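Local coordinates for serine protease inhibitor 2 (Anopheles gambiae, PDB 3PZF), which inhibits clip-domain serine proteases such as CLIPB9, thereby holding back phenoloxidase activation and melanization in mosquito hemolymph, at residues N226-L235 / Y247-N255; Q214-D225 / M276-K287. All coordinates share one frame; numbering follows the deposited sequence.

The two contacts follow one another through the serpin sheets C and B, with centres about 13 Å apart. Along the chain the order is 214-225, 226-235, 247-255, 276-287, so the pairing of contact 2 brackets the hairpin of contact 1. They share strand 211-227, which runs through sheet C in contact 2 and reaches sheet B in contact 1; Ile234 N lies 2.8 Å from Asp225 O, a probable hydrogen bond joining the two. Strand 366-369, which follows the reactive-centre loop, touches both: Phe368 packs on Leu235, Phe248 and Leu250 of contact 1 and on Val281 of contact 2. The C-terminal end of that loop is thus anchored where the two sheets meet.

Contact 1 of 2, residues N226-L235 / Y247-N255; sequences NSADLGAQIL and YFILPNPDN
Ala232 and Ile249 meet inside the antiparallel hairpin of strands 232-238 and 244-251 in serpin sheet B, Ala232 CB lying 3.6 Å from Ile249 CG2. This is the tight side: Ile234 and Ile249 run side by side with their CG1 atoms 4.0 Å apart, and helices 257-263 and 266-274 close over them. On the other face, Leu235, Phe248 and Leu250 pack against Phe368 of strand 366-369. Paired backbone bonds at Gln233-Leu250 and Leu235-Phe248 fix the register.

Toward Asn252 the packing gives way to polar groups and water. Water 1 links Ser227 O to Asn252 ND2, while water 2 sits 2.6 Å from Gln233 OE1; NE2 of that amide bonds to Tyr224 OH and Ile367 O. The exposed Asn226, with CG anti to the backbone N (chi1 -170°), swings ND2 to within 3.0 Å of Asn252 OD1, on a lone pair, the two amide planes being 83° apart.

At the hairpin's end a type I turn, Asn252 to Asn255, brings two donors to one buried oxygen: Gly231 O accepts from Asn252 N at 2.9 Å and, in its carbonyl plane, from Asn255 ND2 at 3.1 Å.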
loop_
_atom_site.group_PDB
_atom_site.type_symbol
_atom_site.label_atom_id
_atom_site.label_comp_id
_atom_site.label_asym_id
_atom_site.label_seq_id
_atom_site.Cartn_x
_atom_site.Cartn_y
_atom_site.Cartn_z
ATOM N N ASN A 226 2.721 9.940 -22.597
ATOM C CA ASN A 226 3.159 8.654 -23.092
ATOM C C ASN A 226 4.651 8.617 -22.905
ATOM O O ASN A 226 5.405 9.311 -23.609
ATOM C CB ASN A 226 2.786 8.460 -24.562
ATOM C CG ASN A 226 3.015 7.032 -25.057
ATOM O OD1 ASN A 226 2.918 6.782 -26.268
ATOM N ND2 ASN A 226 3.305 6.108 -24.167
ATOM N N SER A 227 5.086 7.879 -21.893
ATOM C CA SER A 227 6.495 7.911 -21.510
ATOM C C SER A 227 7.358 7.076 -22.432
ATOM O O SER A 227 7.234 5.859 -22.477
ATOM C CB SER A 227 6.667 7.411 -20.080
ATOM O OG SER A 227 8.055 7.255 -19.791
ATOM N N ALA A 228 8.245 7.738 -23.172
ATOM C CA ALA A 228 9.182 7.029 -24.028
ATOM C C ALA A 228 10.160 6.216 -23.178
ATOM O O ALA A 228 10.534 5.091 -23.529
ATOM C CB ALA A 228 9.940 8.030 -24.911
ATOM N N ASP A 229 10.546 6.801 -22.051
ATOM C CA ASP A 229 11.525 6.218 -21.142
ATOM C C ASP A 229 11.022 4.888 -20.557
ATOM O O ASP A 229 11.743 3.886 -20.578
ATOM C CB ASP A 229 11.825 7.227 -20.025
ATOM C CG ASP A 229 13.057 6.871 -19.214
ATOM O OD1 ASP A 229 14.152 6.803 -19.813
ATOM O OD2 ASP A 229 12.938 6.697 -17.973
ATOM N N LEU A 230 9.782 4.874 -20.064
ATOM C CA LEU A 230 9.230 3.671 -19.413
ATOM C C LEU A 230 8.555 2.713 -20.396
ATOM O O LEU A 230 8.319 1.553 -20.070
ATOM C CB LEU A 230 8.214 4.048 -18.327
ATOM C CG LEU A 230 8.731 4.869 -17.143
ATOM C CD1 LEU A 230 7.644 5.014 -16.074
ATOM C CD2 LEU A 230 9.981 4.256 -16.537
ATOM N N GLY A 231 8.219 3.201 -21.589
ATOM C CA GLY A 231 7.453 2.406 -22.533
ATOM C C GLY A 231 6.011 2.228 -22.090
ATOM O O GLY A 231 5.436 1.154 -22.240
ATOM N N ALA A 232 5.405 3.292 -21.575
ATOM C CA ALA A 232 4.072 3.188 -20.983
ATOM C C ALA A 232 3.388 4.535 -20.936
ATOM O O ALA A 232 4.053 5.570 -20.794
ATOM C CB ALA A 232 4.198 2.653 -19.526
ATOM N N GLN A 233 2.060 4.521 -21.002
ATOM C CA GLN A 233 1.286 5.728 -20.770
ATOM C C GLN A 233 1.075 5.894 -19.299
ATOM O O GLN A 233 0.919 4.905 -18.563
ATOM C CB GLN A 233 -0.061 5.642 -21.477
ATOM C CG GLN A 233 0.036 5.807 -23.025
ATOM C CD GLN A 233 -1.275 5.397 -23.671
ATOM O OE1 GLN A 233 -1.664 4.222 -23.594
ATOM N NE2 GLN A 233 -1.979 6.365 -24.277
ATOM N N ILE A 234 1.119 7.136 -18.836
ATOM C CA ILE A 234 0.814 7.383 -17.442
ATOM C C ILE A 234 -0.325 8.380 -17.333
ATOM O O ILE A 234 -0.345 9.377 -18.042
ATOM C CB ILE A 234 2.067 7.904 -16.705
ATOM C CG1 ILE A 234 3.228 6.917 -16.927
ATOM C CG2 ILE A 234 1.763 8.051 -15.251
ATOM C CD1 ILE A 234 4.544 7.327 -16.274
ATOM N N LEU A 235 -1.254 8.122 -16.419
ATOM C CA LEU A 235 -2.455 8.954 -16.249
ATOM C C LEU A 235 -2.707 9.233 -14.775
ATOM O O LEU A 235 -2.532 8.349 -13.941
ATOM C CB LEU A 235 -3.681 8.213 -16.834
ATOM C CG LEU A 235 -5.054 8.832 -16.556
ATOM C CD1 LEU A 235 -5.324 10.056 -17.474
ATOM C CD2 LEU A 235 -6.178 7.807 -16.780
ATOM N N TYR A 247 -2.660 7.109 -9.759
ATOM C CA TYR A 247 -1.922 7.091 -11.019
ATOM C C TYR A 247 -1.999 5.720 -11.657
ATOM O O TYR A 247 -2.045 4.710 -10.949
ATOM C CB TYR A 247 -0.456 7.421 -10.775
ATOM C CG TYR A 247 -0.135 8.888 -10.594
ATOM C CD1 TYR A 247 -0.201 9.485 -9.333
ATOM C CD2 TYR A 247 0.263 9.686 -11.687
ATOM C CE1 TYR A 247 0.116 10.850 -9.161
ATOM C CE2 TYR A 247 0.593 11.035 -11.506
ATOM C CZ TYR A 247 0.507 11.609 -10.253
ATOM O OH TYR A 247 0.864 12.963 -10.122
ATOM N N PHE A 248 -2.056 5.684 -12.997
ATOM C CA PHE A 248 -2.108 4.432 -13.749
ATOM C C PHE A 248 -0.924 4.420 -14.691
ATOM O O PHE A 248 -0.703 5.404 -15.395
ATOM C CB PHE A 248 -3.405 4.351 -14.586
ATOM C CG PHE A 248 -4.664 4.428 -13.754
ATOM C CD1 PHE A 248 -5.325 3.272 -13.369
ATOM C CD2 PHE A 248 -5.143 5.657 -13.301
ATOM C CE1 PHE A 248 -6.458 3.341 -12.574
ATOM C CE2 PHE A 248 -6.285 5.723 -12.504
ATOM C CZ PHE A 248 -6.952 4.561 -12.155
ATOM N N ILE A 249 -0.182 3.319 -14.724
ATOM C CA ILE A 249 0.901 3.154 -15.702
ATOM C C ILE A 249 0.547 1.974 -16.594
ATOM O O ILE A 249 0.528 0.833 -16.127
ATOM C CB ILE A 249 2.247 2.903 -15.020
ATOM C CG1 ILE A 249 2.607 4.107 -14.119
ATOM C CG2 ILE A 249 3.342 2.627 -16.061
ATOM C CD1 ILE A 249 3.858 3.863 -13.202
ATOM N N LEU A 250 0.267 2.276 -17.867
ATOM C CA LEU A 250 -0.249 1.294 -18.824
ATOM C C LEU A 250 0.835 1.052 -19.858
ATOM O O LEU A 250 1.114 1.929 -20.685
ATOM C CB LEU A 250 -1.511 1.841 -19.495
ATOM C CG LEU A 250 -2.107 0.999 -20.648
ATOM C CD1 LEU A 250 -2.675 -0.329 -20.138
ATOM C CD2 LEU A 250 -3.186 1.798 -21.358
ATOM N N PRO A 251 1.471 -0.127 -19.814
ATOM C CA PRO A 251 2.557 -0.435 -20.755
ATOM C C PRO A 251 2.051 -0.296 -22.198
ATOM O O PRO A 251 0.927 -0.683 -22.467
ATOM C CB PRO A 251 2.875 -1.916 -20.455
ATOM C CG PRO A 251 2.480 -2.094 -18.992
ATOM C CD PRO A 251 1.258 -1.206 -18.820
ATOM N N ASN A 252 2.836 0.304 -23.080
ATOM C CA ASN A 252 2.489 0.313 -24.485
ATOM C C ASN A 252 2.313 -1.129 -24.933
ATOM O O ASN A 252 2.808 -2.060 -24.285
ATOM C CB ASN A 252 3.601 0.986 -25.297
ATOM C CG ASN A 252 3.846 2.437 -24.892
ATOM O OD1 ASN A 252 2.956 3.154 -24.391
ATOM N ND2 ASN A 252 5.063 2.888 -25.140
ATOM N N PRO A 253 1.590 -1.338 -26.043
ATOM C CA PRO A 253 1.238 -2.709 -26.436
ATOM C C PRO A 253 2.465 -3.587 -26.696
ATOM O O PRO A 253 2.384 -4.807 -26.584
ATOM C CB PRO A 253 0.437 -2.509 -27.732
ATOM C CG PRO A 253 -0.067 -1.112 -27.663
ATOM C CD PRO A 253 0.996 -0.327 -26.934
ATOM N N ASP A 254 3.586 -2.953 -27.006
ATOM C CA ASP A 254 4.834 -3.641 -27.309
ATOM C C ASP A 254 5.507 -4.221 -26.059
ATOM O O ASP A 254 6.454 -4.995 -26.174
ATOM C CB ASP A 254 5.811 -2.653 -27.962
ATOM C CG ASP A 254 5.863 -2.775 -29.479
ATOM O OD1 ASP A 254 4.910 -3.323 -30.074
ATOM O OD2 ASP A 254 6.864 -2.312 -30.080
ATOM N N ASN A 255 5.017 -3.844 -24.878
ATOM C CA ASN A 255 5.704 -4.130 -23.621
ATOM C C ASN A 255 4.776 -4.768 -22.622
ATOM O O ASN A 255 3.568 -4.612 -22.717
ATOM C CB ASN A 255 6.224 -2.844 -22.983
ATOM C CG ASN A 255 7.205 -2.108 -23.868
ATOM O OD1 ASN A 255 8.084 -2.711 -24.467
ATOM N ND2 ASN A 255 7.051 -0.796 -23.957
HETATM O O HOH W 1 6.347 5.313 -25.312
HETATM O O HOH W 2 0.211 2.420 -23.442
#

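Contact 2 of 2, residues Q214-D225 / M276-K287; sequences QYMEQNGQFYYD and MEENEVNVTLPK
Asn282 ND2 donates to Asn219 OD1 at 2.8 Å, the shortest sound polar bond between these two strands of serpin sheet C. The acceptor lies in the amide plane of Asn282, but the donor stands 50° above the carbonyl plane of Asn219, so this bond misses the lone-pair directions. Beneath it runs a long antiparallel ladder of backbone bonds, from Lys287 N to Gln214 O at one end to Tyr224 and Glu277 at the other, and the strands coil strongly around each other.

The two faces differ. On the one with Phe222, apolar groups gather: Val281 CB comes to the edge of the ring, and Val283 CG2 lies 3.9 Å from CE2. Gly220, lacking a side chain, leaves room for this ring, whose CE2 is only 3.4 Å from Gly220 CA. Farther along this face, towards the Lys287 end, Met216 lays SD 3.8 Å from CG of Lys287; CG of Met216, wedged between its backbone N and carbonyl carbon (chi1 48°), points the chain there.

The opposite face carries aromatic-aliphatic CH-pi contacts. Pro286 CB sits over the Tyr215 ring, 4.2 Å from its centroid, and Glu278 CG lies over the Tyr223 ring at 3.8 Å, with Met276 O in plane at that ring's edge. Tyr215 OH is held by Pro202 O.

Lys287 NZ pairs with Glu343 and reaches Tyr215 O through water 4. Glu343 directly precedes the hinge Leu344-Ala348, needed for peptidase binding, so the salt bridge ties the base of the reactive loop to this ladder. At the outer surface, Asn282 is a predicted glycosylation site without sugar in this structure; a glycan on ND2 would leave one N-H, on the side facing Asn219, so the bond could persist.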
loop_
_atom_site.group_PDB
_atom_site.type_symbol
_atom_site.label_atom_id
_atom_site.label_comp_id
_atom_site.label_asym_id
_atom_site.label_seq_id
_atom_site.Cartn_x
_atom_site.Cartn_y
_atom_site.Cartn_z
ATOM N N GLN A 214 -15.735 -5.189 -17.188
ATOM C CA GLN A 214 -16.726 -4.115 -17.286
ATOM C C GLN A 214 -15.983 -2.804 -17.277
ATOM O O GLN A 214 -15.207 -2.562 -16.373
ATOM C CB GLN A 214 -17.646 -4.119 -16.074
ATOM C CG GLN A 214 -18.494 -5.375 -15.962
ATOM C CD GLN A 214 -19.637 -5.162 -15.000
ATOM O OE1 GLN A 214 -20.605 -4.468 -15.317
ATOM N NE2 GLN A 214 -19.509 -5.707 -13.808
ATOM N N TYR A 215 -16.250 -1.937 -18.247
ATOM C CA TYR A 215 -15.418 -0.742 -18.405
ATOM C C TYR A 215 -16.190 0.549 -18.139
ATOM O O TYR A 215 -17.418 0.578 -18.175
ATOM C CB TYR A 215 -14.850 -0.705 -19.817
ATOM C CG TYR A 215 -13.727 -1.704 -20.086
ATOM C CD1 TYR A 215 -12.384 -1.322 -19.973
ATOM C CD2 TYR A 215 -14.026 -3.028 -20.486
ATOM C CE1 TYR A 215 -11.351 -2.211 -20.249
ATOM C CE2 TYR A 215 -13.012 -3.929 -20.769
ATOM C CZ TYR A 215 -11.682 -3.517 -20.666
ATOM O OH TYR A 215 -10.678 -4.420 -20.936
ATOM N N MET A 216 -15.451 1.614 -17.859
ATOM C CA MET A 216 -16.025 2.951 -17.741
ATOM C C MET A 216 -15.165 3.867 -18.597
ATOM O O MET A 216 -13.982 3.607 -18.755
ATOM C CB MET A 216 -16.015 3.424 -16.289
ATOM C CG MET A 216 -14.707 3.234 -15.603
ATOM S SD MET A 216 -14.955 3.526 -13.823
ATOM C CE MET A 216 -13.276 3.434 -13.284
ATOM N N GLU A 217 -15.780 4.887 -19.194
ATOM C CA GLU A 217 -15.123 5.739 -20.202
ATOM C C GLU A 217 -15.526 7.172 -19.977
ATOM O O GLU A 217 -16.699 7.441 -19.707
ATOM C CB GLU A 217 -15.590 5.332 -21.612
ATOM C CG GLU A 217 -15.349 3.876 -21.924
ATOM C CD GLU A 217 -15.967 3.454 -23.253
ATOM O OE1 GLU A 217 -15.808 4.185 -24.264
ATOM O OE2 GLU A 217 -16.627 2.398 -23.269
ATOM N N GLN A 218 -14.563 8.096 -20.060
ATOM C CA GLN A 218 -14.919 9.510 -20.142
ATOM C C GLN A 218 -13.910 10.306 -20.941
ATOM O O GLN A 218 -12.803 9.836 -21.180
ATOM C CB GLN A 218 -14.994 10.128 -18.738
ATOM C CG GLN A 218 -13.642 10.311 -18.064
ATOM C CD GLN A 218 -13.829 11.046 -16.752
ATOM O OE1 GLN A 218 -14.165 12.211 -16.762
ATOM N NE2 GLN A 218 -13.724 10.340 -15.637
ATOM N N ASN A 219 -14.306 11.524 -21.320
ATOM C CA ASN A 219 -13.390 12.541 -21.831
ATOM C C ASN A 219 -13.129 13.543 -20.725
ATOM O O ASN A 219 -14.070 14.045 -20.110
ATOM C CB ASN A 219 -14.041 13.312 -22.972
ATOM C CG ASN A 219 -14.298 12.453 -24.165
ATOM O OD1 ASN A 219 -13.353 11.911 -24.741
ATOM N ND2 ASN A 219 -15.576 12.319 -24.559
ATOM N N GLY A 220 -11.868 13.869 -20.484
ATOM C CA GLY A 220 -11.580 14.908 -19.518
ATOM C C GLY A 220 -10.213 15.519 -19.689
ATOM O O GLY A 220 -9.461 15.157 -20.583
ATOM N N GLN A 221 -9.918 16.478 -18.820
ATOM C CA GLN A 221 -8.609 17.115 -18.777
ATOM C C GLN A 221 -7.839 16.479 -17.636
ATOM O O GLN A 221 -8.223 16.628 -16.469
ATOM C CB GLN A 221 -8.777 18.609 -18.510
ATOM C CG GLN A 221 -9.671 19.318 -19.533
ATOM C CD GLN A 221 -8.953 19.671 -20.838
ATOM O OE1 GLN A 221 -9.513 20.368 -21.692
ATOM N NE2 GLN A 221 -7.717 19.203 -20.995
ATOM N N PHE A 222 -6.772 15.752 -17.958
ATOM C CA PHE A 222 -5.997 15.048 -16.932
ATOM C C PHE A 222 -4.499 15.161 -17.208
ATOM O O PHE A 222 -4.074 15.191 -18.346
ATOM C CB PHE A 222 -6.332 13.557 -16.912
ATOM C CG PHE A 222 -7.807 13.255 -16.756
ATOM C CD1 PHE A 222 -8.412 13.337 -15.495
ATOM C CD2 PHE A 222 -8.573 12.864 -17.849
ATOM C CE1 PHE A 222 -9.775 13.057 -15.337
ATOM C CE2 PHE A 222 -9.927 12.594 -17.707
ATOM C CZ PHE A 222 -10.527 12.677 -16.449
ATOM N N TYR A 223 -3.698 15.157 -16.155
ATOM C CA TYR A 223 -2.259 14.986 -16.331
ATOM C C TYR A 223 -1.999 13.627 -16.958
ATOM O O TYR A 223 -2.518 12.588 -16.502
ATOM C CB TYR A 223 -1.515 15.132 -15.011
ATOM C CG TYR A 223 -1.394 16.567 -14.558
ATOM C CD1 TYR A 223 -0.248 17.298 -14.837
ATOM C CD2 TYR A 223 -2.421 17.191 -13.861
ATOM C CE1 TYR A 223 -0.124 18.611 -14.432
ATOM C CE2 TYR A 223 -2.305 18.510 -13.447
ATOM C CZ TYR A 223 -1.159 19.214 -13.754
ATOM O OH TYR A 223 -1.020 20.512 -13.338
ATOM N N TYR A 224 -1.158 13.644 -17.985
ATOM C CA TYR A 224 -0.985 12.499 -18.859
ATOM C C TYR A 224 0.361 12.611 -19.567
ATOM O O TYR A 224 0.851 13.722 -19.851
ATOM C CB TYR A 224 -2.117 12.496 -19.894
ATOM C CG TYR A 224 -1.834 11.581 -21.049
ATOM C CD1 TYR A 224 -2.093 10.221 -20.964
ATOM C CD2 TYR A 224 -1.267 12.076 -22.219
ATOM C CE1 TYR A 224 -1.806 9.383 -22.013
ATOM C CE2 TYR A 224 -0.975 11.247 -23.274
ATOM C CZ TYR A 224 -1.258 9.907 -23.172
ATOM O OH TYR A 224 -0.947 9.088 -24.227
ATOM N N ASP A 225 0.976 11.475 -19.855
ATOM C CA ASP A 225 2.076 11.463 -20.820
ATOM C C ASP A 225 2.227 10.057 -21.371
ATOM O O ASP A 225 1.887 9.095 -20.695
ATOM C CB ASP A 225 3.410 11.932 -20.174
ATOM C CG ASP A 225 4.517 12.167 -21.221
ATOM O OD1 ASP A 225 4.216 12.697 -22.307
ATOM O OD2 ASP A 225 5.668 11.758 -20.980
ATOM N N MET A 276 4.525 14.606 -17.158
ATOM C CA MET A 276 3.086 14.658 -17.374
ATOM C C MET A 276 2.599 16.091 -17.397
ATOM O O MET A 276 3.018 16.887 -16.593
ATOM C CB MET A 276 2.350 13.874 -16.268
ATOM C CG MET A 276 2.721 12.410 -16.272
ATOM S SD MET A 276 2.057 11.530 -14.817
ATOM C CE MET A 276 0.306 11.421 -15.307
ATOM N N GLU A 277 1.688 16.414 -18.304
ATOM C CA GLU A 277 1.031 17.705 -18.253
ATOM C C GLU A 277 -0.445 17.538 -18.583
ATOM O O GLU A 277 -0.864 16.508 -19.100
ATOM C CB GLU A 277 1.701 18.694 -19.229
ATOM C CG GLU A 277 1.744 18.213 -20.662
ATOM C CD GLU A 277 2.540 19.160 -21.569
ATOM O OE1 GLU A 277 2.944 20.249 -21.090
ATOM O OE2 GLU A 277 2.765 18.811 -22.751
ATOM N N GLU A 278 -1.243 18.542 -18.250
ATOM C CA GLU A 278 -2.678 18.468 -18.522
ATOM C C GLU A 278 -2.963 18.373 -20.010
ATOM O O GLU A 278 -2.567 19.244 -20.809
ATOM C CB GLU A 278 -3.409 19.687 -17.964
ATOM C CG GLU A 278 -3.626 19.670 -16.475
ATOM C CD GLU A 278 -4.788 20.555 -16.065
ATOM O OE1 GLU A 278 -5.572 20.962 -16.958
ATOM O OE2 GLU A 278 -4.915 20.844 -14.856
ATOM N N ASN A 279 -3.698 17.327 -20.372
ATOM C CA ASN A 279 -4.075 17.069 -21.764
ATOM C C ASN A 279 -5.571 16.714 -21.828
ATOM O O ASN A 279 -6.153 16.266 -20.831
ATOM C CB ASN A 279 -3.312 15.848 -22.294
ATOM C CG ASN A 279 -1.887 16.155 -22.706
ATOM O OD1 ASN A 279 -0.929 15.995 -21.921
ATOM N ND2 ASN A 279 -1.726 16.536 -23.965
ATOM N N GLU A 280 -6.194 16.874 -22.993
ATOM C CA GLU A 280 -7.503 16.263 -23.208
ATOM C C GLU A 280 -7.256 14.775 -23.397
ATOM O O GLU A 280 -6.437 14.404 -24.231
ATOM C CB GLU A 280 -8.155 16.849 -24.457
ATOM C CG GLU A 280 -9.076 18.008 -24.167
ATOM C CD GLU A 280 -10.370 17.546 -23.520
ATOM O OE1 GLU A 280 -10.854 16.444 -23.873
ATOM O OE2 GLU A 280 -10.900 18.277 -22.654
ATOM N N VAL A 281 -7.932 13.915 -22.628
ATOM C CA VAL A 281 -7.681 12.485 -22.736
ATOM C C VAL A 281 -9.000 11.747 -22.714
ATOM O O VAL A 281 -9.874 12.076 -21.922
ATOM C CB VAL A 281 -6.852 11.943 -21.560
ATOM C CG1 VAL A 281 -6.419 10.468 -21.813
ATOM C CG2 VAL A 281 -5.641 12.842 -21.298
ATOM N N ASN A 282 -9.136 10.764 -23.589
ATOM C CA ASN A 282 -10.257 9.827 -23.490
ATOM C C ASN A 282 -9.778 8.603 -22.730
ATOM O O ASN A 282 -8.862 7.909 -23.187
ATOM C CB ASN A 282 -10.792 9.406 -24.855
ATOM C CG ASN A 282 -12.044 8.539 -24.716
ATOM O OD1 ASN A 282 -11.952 7.347 -24.454
ATOM N ND2 ASN A 282 -13.211 9.156 -24.858
ATOM N N VAL A 283 -10.371 8.375 -21.557
ATOM C CA VAL A 283 -9.907 7.381 -20.609
ATOM C C VAL A 283 -10.893 6.237 -20.566
ATOM O O VAL A 283 -12.085 6.462 -20.336
ATOM C CB VAL A 283 -9.857 7.963 -19.166
ATOM C CG1 VAL A 283 -9.512 6.875 -18.138
ATOM C CG2 VAL A 283 -8.851 9.125 -19.093
ATOM N N THR A 284 -10.391 5.028 -20.821
ATOM C CA THR A 284 -11.166 3.794 -20.621
ATOM C C THR A 284 -10.436 2.936 -19.588
ATOM O O THR A 284 -9.249 2.630 -19.779
ATOM C CB THR A 284 -11.268 2.970 -21.939
ATOM O OG1 THR A 284 -11.915 3.747 -22.943
ATOM C CG2 THR A 284 -12.102 1.667 -21.712
ATOM N N LEU A 285 -11.140 2.556 -18.516
ATOM C CA LEU A 285 -10.568 1.762 -17.423
ATOM C C LEU A 285 -11.524 0.639 -17.087
ATOM O O LEU A 285 -12.750 0.839 -17.108
ATOM C CB LEU A 285 -10.393 2.578 -16.157
ATOM C CG LEU A 285 -9.262 3.623 -16.197
ATOM C CD1 LEU A 285 -9.378 4.444 -14.932
ATOM C CD2 LEU A 285 -7.919 2.913 -16.242
ATOM N N PRO A 286 -10.969 -0.533 -16.770
ATOM C CA PRO A 286 -11.845 -1.609 -16.306
ATOM C C PRO A 286 -12.152 -1.391 -14.838
ATOM O O PRO A 286 -11.260 -0.971 -14.090
ATOM C CB PRO A 286 -10.990 -2.867 -16.488
ATOM C CG PRO A 286 -9.563 -2.377 -16.336
ATOM C CD PRO A 286 -9.563 -0.963 -16.906
ATOM N N LYS A 287 -13.378 -1.645 -14.425
ATOM C CA LYS A 287 -13.716 -1.561 -13.015
ATOM C C LYS A 287 -13.144 -2.792 -12.306
ATOM O O LYS A 287 -13.017 -3.867 -12.907
ATOM C CB LYS A 287 -15.235 -1.459 -12.846
ATOM C CG LYS A 287 -15.783 -0.124 -13.391
ATOM C CD LYS A 287 -17.261 0.074 -13.133
ATOM C CE LYS A 287 -18.110 -0.659 -14.178
ATOM N NZ LYS A 287 -19.584 -0.459 -13.974
HETATM O O HOH W 3 -14.301 -5.482 -14.719
HETATM O O HOH W 4 -19.795 -0.602 -16.899
#